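Local coordinates for tRNA (cytosine(72)-C(5))-methyltransferase (Pyrococcus horikoshii, PDB 5ZVE), which transfers a methyl group from S-adenosyl-L-methionine to the C5 position of cytosine 72 in several tRNAs, at residues I294-W306 / S326-K340. Residues are numbered along the deposited sequence; the frame is centred on the assembly and turned at random.
Sequences IEATARYQRAFIW and SYEENEGNVKFMIRK. With SAH (S-adenosyl-L-homocysteine), chain C.
N333 ND2 donates to A298 O at 3.2 Å, nearly straight (168°), with the acceptor in the plane of the N333 amide. A298 O also takes R302 N from its own helix. On the other branch of the amide, N333 OD1 stands 2.9 Å from R302 NE, with the guanidinium and amide planes almost perpendicular (89°). The N333 side chain thus sits as a polar knob among A298, Q301, R302 and I305 of helix 291-310, a knob-into-hole fit.

On the loop leading into helix 331-339, E329 OE1 takes a weak, bent bond from Q301 NE2 (3.2 Å), whose firmer partner is P275 O. The other carboxylate oxygen, E329 OE2, receives S326 OG and is also hydrogen-bonded to T277 OG1. S326 OG in turn accepts from E329 N, an ST motif, while S326 CB packs 3.6 Å from I294 CG2.

Farther along, F336 has CG anti to its backbone N, which turns one ring face to R302 CG, a CH-pi contact 4.2 Å from the centroid. I305 CG2 meets the edge of the same ring and presses tightly on M337 CG (3.4 Å). K340 CG reaches W306 CZ3 at the periphery.

The axes of 294-306 and 331-339 run in broadly the same direction, cross at -31° and come within 10.4 Å. Such packing of neighbouring helices against strand 316-322 belongs to the Rossmann-like class I methyltransferase domain; on helix 291-310, Y300 OH accepts from SAH N6, linking this layer to the cofactor pocket.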
loop_
_atom_site.group_PDB
_atom_site.type_symbol
_atom_site.label_atom_id
_atom_site.label_comp_id
_atom_site.label_asym_id
_atom_site.label_seq_id
_atom_site.Cartn_x
_atom_site.Cartn_y
_atom_site.Cartn_z
ATOM N N ILE A 294 14.403 -3.835 10.916
ATOM C CA ILE A 294 13.963 -2.517 11.345
ATOM C C ILE A 294 15.148 -1.579 11.499
ATOM O O ILE A 294 15.145 -0.465 10.974
ATOM C CB ILE A 294 13.185 -2.593 12.673
ATOM C CG1 ILE A 294 11.871 -3.354 12.471
ATOM C CG2 ILE A 294 12.901 -1.199 13.202
ATOM C CD1 ILE A 294 11.089 -3.579 13.748
ATOM N N GLU A 295 16.174 -2.046 12.202
ATOM C CA GLU A 295 17.378 -1.254 12.417
ATOM C C GLU A 295 18.085 -0.955 11.099
ATOM O O GLU A 295 18.421 0.192 10.816
ATOM C CB GLU A 295 18.327 -1.975 13.374
ATOM C CG GLU A 295 19.588 -1.192 13.696
ATOM C CD GLU A 295 20.593 -2.009 14.484
ATOM O OE1 GLU A 295 20.360 -3.224 14.673
ATOM O OE2 GLU A 295 21.617 -1.435 14.911
ATOM N N ALA A 296 18.289 -1.984 10.286
ATOM C CA ALA A 296 18.979 -1.815 9.013
ATOM C C ALA A 296 18.232 -0.849 8.100
ATOM O O ALA A 296 18.834 0.040 7.507
ATOM C CB ALA A 296 19.161 -3.157 8.326
ATOM N N THR A 297 16.919 -1.028 7.992
ATOM C CA THR A 297 16.112 -0.199 7.103
ATOM C C THR A 297 16.007 1.240 7.603
ATOM O O THR A 297 16.032 2.177 6.807
ATOM C CB THR A 297 14.703 -0.784 6.932
ATOM O OG1 THR A 297 14.808 -2.139 6.476
ATOM C CG2 THR A 297 13.899 0.028 5.928
ATOM N N ALA A 298 15.885 1.414 8.917
ATOM C CA ALA A 298 15.863 2.751 9.503
ATOM C C ALA A 298 17.154 3.491 9.175
ATOM O O ALA A 298 17.135 4.680 8.847
ATOM C CB ALA A 298 15.662 2.681 11.001
ATOM N N ARG A 299 18.274 2.780 9.264
ATOM C CA ARG A 299 19.573 3.369 8.952
ATOM C C ARG A 299 19.637 3.707 7.467
ATOM O O ARG A 299 20.179 4.740 7.072
ATOM C CB ARG A 299 20.709 2.418 9.354
ATOM C CG ARG A 299 22.114 2.988 9.173
ATOM C CD ARG A 299 23.172 2.123 9.870
ATOM N NE ARG A 299 23.170 0.744 9.386
ATOM C CZ ARG A 299 22.723 -0.296 10.085
ATOM N NH1 ARG A 299 22.244 -0.120 11.309
ATOM N NH2 ARG A 299 22.757 -1.515 9.558
ATOM N N TYR A 300 19.038 2.846 6.655
ATOM C CA TYR A 300 18.992 3.046 5.212
ATOM C C TYR A 300 18.177 4.295 4.848
ATOM O O TYR A 300 18.524 5.023 3.923
ATOM C CB TYR A 300 18.409 1.796 4.546
ATOM C CG TYR A 300 18.302 1.833 3.038
ATOM C CD1 TYR A 300 19.430 2.000 2.244
ATOM C CD2 TYR A 300 17.074 1.661 2.406
ATOM C CE1 TYR A 300 19.338 2.017 0.863
ATOM C CE2 TYR A 300 16.971 1.675 1.025
ATOM C CZ TYR A 300 18.105 1.854 0.259
ATOM O OH TYR A 300 18.013 1.869 -1.116
ATOM N N GLN A 301 17.106 4.549 5.594
ATOM C CA GLN A 301 16.232 5.689 5.318
ATOM C C GLN A 301 16.902 7.030 5.632
ATOM O O GLN A 301 16.626 8.035 4.979
ATOM C CB GLN A 301 14.932 5.561 6.113
ATOM C CG GLN A 301 14.061 4.384 5.682
ATOM C CD GLN A 301 13.049 4.012 6.736
ATOM O OE1 GLN A 301 13.190 4.389 7.898
ATOM N NE2 GLN A 301 12.030 3.252 6.346
ATOM N N ARG A 302 17.783 7.035 6.632
ATOM C CA ARG A 302 18.481 8.250 7.040
ATOM C C ARG A 302 19.306 8.838 5.907
ATOM O O ARG A 302 19.464 10.052 5.813
ATOM C CB ARG A 302 19.370 7.988 8.254
ATOM C CG ARG A 302 18.596 7.917 9.555
ATOM C CD ARG A 302 19.477 7.520 10.727
ATOM N NE ARG A 302 18.665 7.009 11.826
ATOM C CZ ARG A 302 18.731 5.763 12.282
ATOM N NH1 ARG A 302 19.594 4.907 11.752
ATOM N NH2 ARG A 302 17.948 5.378 13.281
ATOM N N ALA A 303 19.837 7.973 5.054
ATOM C CA ALA A 303 20.573 8.425 3.884
ATOM C C ALA A 303 19.677 9.238 2.952
ATOM O O ALA A 303 20.086 10.293 2.462
ATOM C CB ALA A 303 21.180 7.236 3.155
ATOM N N PHE A 304 18.455 8.751 2.721
ATOM C CA PHE A 304 17.457 9.480 1.933
ATOM C C PHE A 304 17.104 10.824 2.563
ATOM O O PHE A 304 17.083 11.865 1.899
ATOM C CB PHE A 304 16.168 8.661 1.791
ATOM C CG PHE A 304 16.311 7.418 0.964
ATOM C CD1 PHE A 304 16.934 6.293 1.479
ATOM C CD2 PHE A 304 15.785 7.358 -0.316
ATOM C CE1 PHE A 304 17.055 5.139 0.722
ATOM C CE2 PHE A 304 15.898 6.205 -1.078
ATOM C CZ PHE A 304 16.533 5.096 -0.558
ATOM N N ILE A 305 16.826 10.774 3.859
ATOM C CA ILE A 305 16.386 11.929 4.620
ATOM C C ILE A 305 17.413 13.048 4.570
ATOM O O ILE A 305 17.079 14.202 4.301
ATOM C CB ILE A 305 16.142 11.549 6.081
ATOM C CG1 ILE A 305 14.931 10.619 6.199
ATOM C CG2 ILE A 305 15.980 12.799 6.921
ATOM C CD1 ILE A 305 14.788 9.988 7.570
ATOM N N TRP A 306 18.666 12.693 4.837
ATOM C CA TRP A 306 19.769 13.643 4.790
ATOM C C TRP A 306 19.885 14.241 3.391
ATOM O O TRP A 306 20.030 15.453 3.238
ATOM C CB TRP A 306 21.080 12.959 5.213
ATOM C CG TRP A 306 22.301 13.851 5.257
ATOM C CD1 TRP A 306 23.531 13.583 4.716
ATOM C CD2 TRP A 306 22.410 15.145 5.870
ATOM N NE1 TRP A 306 24.395 14.625 4.959
ATOM C CE2 TRP A 306 23.734 15.596 5.666
ATOM C CE3 TRP A 306 21.521 15.965 6.574
ATOM C CZ2 TRP A 306 24.185 16.829 6.132
ATOM C CZ3 TRP A 306 21.973 17.193 7.038
ATOM C CH2 TRP A 306 23.295 17.610 6.815
ATOM N N SER A 326 7.100 0.519 12.914
ATOM C CA SER A 326 8.240 0.598 13.832
ATOM C C SER A 326 8.505 2.020 14.317
ATOM O O SER A 326 8.232 2.997 13.613
ATOM C CB SER A 326 9.506 0.041 13.178
ATOM O OG SER A 326 10.068 0.973 12.274
ATOM N N TYR A 327 9.013 2.129 15.538
ATOM C CA TYR A 327 9.407 3.419 16.076
ATOM C C TYR A 327 10.616 3.964 15.326
ATOM O O TYR A 327 10.626 5.127 14.914
ATOM C CB TYR A 327 9.720 3.320 17.573
ATOM C CG TYR A 327 10.015 4.665 18.195
ATOM C CD1 TYR A 327 8.995 5.450 18.711
ATOM C CD2 TYR A 327 11.313 5.160 18.244
ATOM C CE1 TYR A 327 9.262 6.687 19.271
ATOM C CE2 TYR A 327 11.588 6.389 18.798
ATOM C CZ TYR A 327 10.560 7.149 19.309
ATOM O OH TYR A 327 10.836 8.379 19.862
ATOM N N GLU A 328 11.635 3.120 15.167
ATOM C CA GLU A 328 12.924 3.540 14.620
ATOM C C GLU A 328 12.808 4.147 13.218
ATOM O O GLU A 328 13.466 5.142 12.915
ATOM C CB GLU A 328 13.904 2.359 14.577
ATOM C CG GLU A 328 14.391 1.859 15.933
ATOM C CD GLU A 328 13.402 0.930 16.617
ATOM O OE1 GLU A 328 12.332 0.660 16.031
ATOM O OE2 GLU A 328 13.700 0.461 17.738
ATOM N N GLU A 329 11.964 3.559 12.371
ATOM C CA GLU A 329 11.807 4.045 11.002
ATOM C C GLU A 329 10.919 5.279 10.943
ATOM O O GLU A 329 10.860 5.961 9.923
ATOM C CB GLU A 329 11.216 2.960 10.095
ATOM C CG GLU A 329 12.063 1.714 9.942
ATOM C CD GLU A 329 11.317 0.598 9.229
ATOM O OE1 GLU A 329 11.196 0.664 7.989
ATOM O OE2 GLU A 329 10.845 -0.337 9.907
ATOM N N ASN A 330 10.241 5.570 12.045
ATOM C CA ASN A 330 9.249 6.634 12.049
ATOM C C ASN A 330 9.611 7.784 12.982
ATOM O O ASN A 330 10.339 8.694 12.584
ATOM C CB ASN A 330 7.882 6.057 12.408
ATOM C CG ASN A 330 7.356 5.132 11.331
ATOM O OD1 ASN A 330 7.635 5.333 10.146
ATOM N ND2 ASN A 330 6.602 4.110 11.730
ATOM N N GLU A 331 9.100 7.757 14.208
ATOM C CA GLU A 331 9.392 8.825 15.162
ATOM C C GLU A 331 10.899 8.968 15.389
ATOM O O GLU A 331 11.409 10.081 15.535
ATOM C CB GLU A 331 8.672 8.585 16.491
ATOM C CG GLU A 331 7.167 8.844 16.444
ATOM C CD GLU A 331 6.367 7.623 16.018
ATOM O OE1 GLU A 331 6.975 6.642 15.527
ATOM O OE2 GLU A 331 5.127 7.646 16.174
ATOM N N GLY A 332 11.602 7.843 15.415
ATOM C CA GLY A 332 13.042 7.851 15.589
ATOM C C GLY A 332 13.765 8.608 14.490
ATOM O O GLY A 332 14.691 9.368 14.759
ATOM N N ASN A 333 13.332 8.414 13.248
ATOM C CA ASN A 333 13.947 9.103 12.120
ATOM C C ASN A 333 13.482 10.548 11.986
ATOM O O ASN A 333 14.132 11.357 11.318
ATOM C CB ASN A 333 13.678 8.354 10.817
ATOM C CG ASN A 333 14.785 7.382 10.472
ATOM O OD1 ASN A 333 15.849 7.403 11.091
ATOM N ND2 ASN A 333 14.551 6.537 9.476
ATOM N N VAL A 334 12.355 10.884 12.605
ATOM C CA VAL A 334 11.952 12.278 12.604
ATOM C C VAL A 334 12.805 13.087 13.584
ATOM O O VAL A 334 13.185 14.218 13.288
ATOM C CB VAL A 334 10.479 12.466 12.941
ATOM C CG1 VAL A 334 10.135 13.938 12.810
ATOM C CG2 VAL A 334 9.614 11.657 11.985
ATOM N N LYS A 335 13.103 12.507 14.744
ATOM C CA LYS A 335 14.035 13.123 15.689
ATOM C C LYS A 335 15.376 13.442 15.029
ATOM O O LYS A 335 15.953 14.502 15.264
ATOM C CB LYS A 335 14.255 12.220 16.904
ATOM C CG LYS A 335 13.072 12.159 17.843
ATOM C CD LYS A 335 13.388 11.302 19.046
ATOM C CE LYS A 335 12.245 11.318 20.041
ATOM N NZ LYS A 335 12.608 10.603 21.298
ATOM N N PHE A 336 15.861 12.513 14.211
ATOM C CA PHE A 336 17.027 12.751 13.367
ATOM C C PHE A 336 16.869 14.040 12.545
ATOM O O PHE A 336 17.767 14.881 12.515
ATOM C CB PHE A 336 17.255 11.549 12.446
ATOM C CG PHE A 336 18.332 11.753 11.416
ATOM C CD1 PHE A 336 19.661 11.866 11.792
ATOM C CD2 PHE A 336 18.021 11.795 10.066
ATOM C CE1 PHE A 336 20.654 12.041 10.843
ATOM C CE2 PHE A 336 19.010 11.971 9.112
ATOM C CZ PHE A 336 20.329 12.092 9.503
ATOM N N MET A 337 15.716 14.197 11.903
ATOM C CA MET A 337 15.439 15.375 11.085
ATOM C C MET A 337 15.418 16.650 11.915
ATOM O O MET A 337 15.861 17.713 11.469
ATOM C CB MET A 337 14.103 15.217 10.350
ATOM C CG MET A 337 14.027 13.996 9.459
ATOM S SD MET A 337 12.550 13.887 8.411
ATOM C CE MET A 337 11.241 13.753 9.598
ATOM N N ILE A 338 14.882 16.543 13.123
ATOM C CA ILE A 338 14.803 17.679 14.019
ATOM C C ILE A 338 16.217 18.120 14.428
ATOM O O ILE A 338 16.472 19.306 14.606
ATOM C CB ILE A 338 13.936 17.345 15.253
ATOM C CG1 ILE A 338 12.499 17.049 14.803
ATOM C CG2 ILE A 338 13.940 18.488 16.260
ATOM C CD1 ILE A 338 11.546 16.730 15.935
ATOM N N ARG A 339 17.137 17.165 14.549
ATOM C CA ARG A 339 18.537 17.491 14.836
ATOM C C ARG A 339 19.258 18.110 13.636
ATOM O O ARG A 339 20.308 18.734 13.794
ATOM C CB ARG A 339 19.289 16.245 15.313
ATOM C CG ARG A 339 18.784 15.709 16.649
ATOM C CD ARG A 339 19.730 14.677 17.274
ATOM N NE ARG A 339 19.882 13.465 16.472
ATOM C CZ ARG A 339 19.160 12.357 16.637
ATOM N NH1 ARG A 339 18.224 12.308 17.574
ATOM N NH2 ARG A 339 19.371 11.299 15.863
ATOM N N LYS A 340 18.688 17.942 12.444
ATOM C CA LYS A 340 19.295 18.455 11.214
ATOM C C LYS A 340 18.616 19.724 10.663
ATOM O O LYS A 340 18.662 19.983 9.461
ATOM C CB LYS A 340 19.314 17.370 10.124
ATOM C CG LYS A 340 20.446 16.304 10.196
ATOM C CD LYS A 340 20.766 15.771 11.592
ATOM C CE LYS A 340 22.135 15.072 11.634
ATOM N NZ LYS A 340 23.297 16.008 11.801
HETATM N N SAH C . 5.835 6.211 -3.425
HETATM C CA SAH C . 5.465 5.081 -4.270
HETATM C CB SAH C . 5.903 3.755 -3.648
HETATM C CG SAH C . 7.265 3.757 -2.947
HETATM S SD SAH C . 7.830 2.067 -2.636
HETATM C C SAH C . 3.974 5.059 -4.617
HETATM O O SAH C . 3.163 5.765 -4.018
HETATM O OXT SAH C . 3.542 4.335 -5.513
HETATM C "C5'" SAH C . 9.553 2.565 -2.354
HETATM C "C4'" SAH C . 10.379 2.723 -3.629
HETATM O "O4'" SAH C . 11.691 3.134 -3.302
HETATM C "C3'" SAH C . 10.531 1.447 -4.448
HETATM O "O3'" SAH C . 9.906 1.627 -5.697
HETATM C "C2'" SAH C . 12.021 1.281 -4.677
HETATM O "O2'" SAH C . 12.283 1.046 -6.038
HETATM C "C1'" SAH C . 12.579 2.632 -4.280
HETATM N N9 SAH C . 13.972 2.591 -3.784
HETATM C C8 SAH C . 14.552 1.689 -2.927
HETATM N N7 SAH C . 15.846 2.042 -2.741
HETATM C C5 SAH C . 16.101 3.154 -3.466
HETATM C C6 SAH C . 17.244 3.927 -3.642
HETATM N N6 SAH C . 18.382 3.616 -3.025
HETATM N N1 SAH C . 17.190 5.033 -4.463
HETATM C C2 SAH C . 16.014 5.365 -5.107
HETATM N N3 SAH C . 14.885 4.593 -4.931
HETATM C C4 SAH C . 14.931 3.506 -4.123
#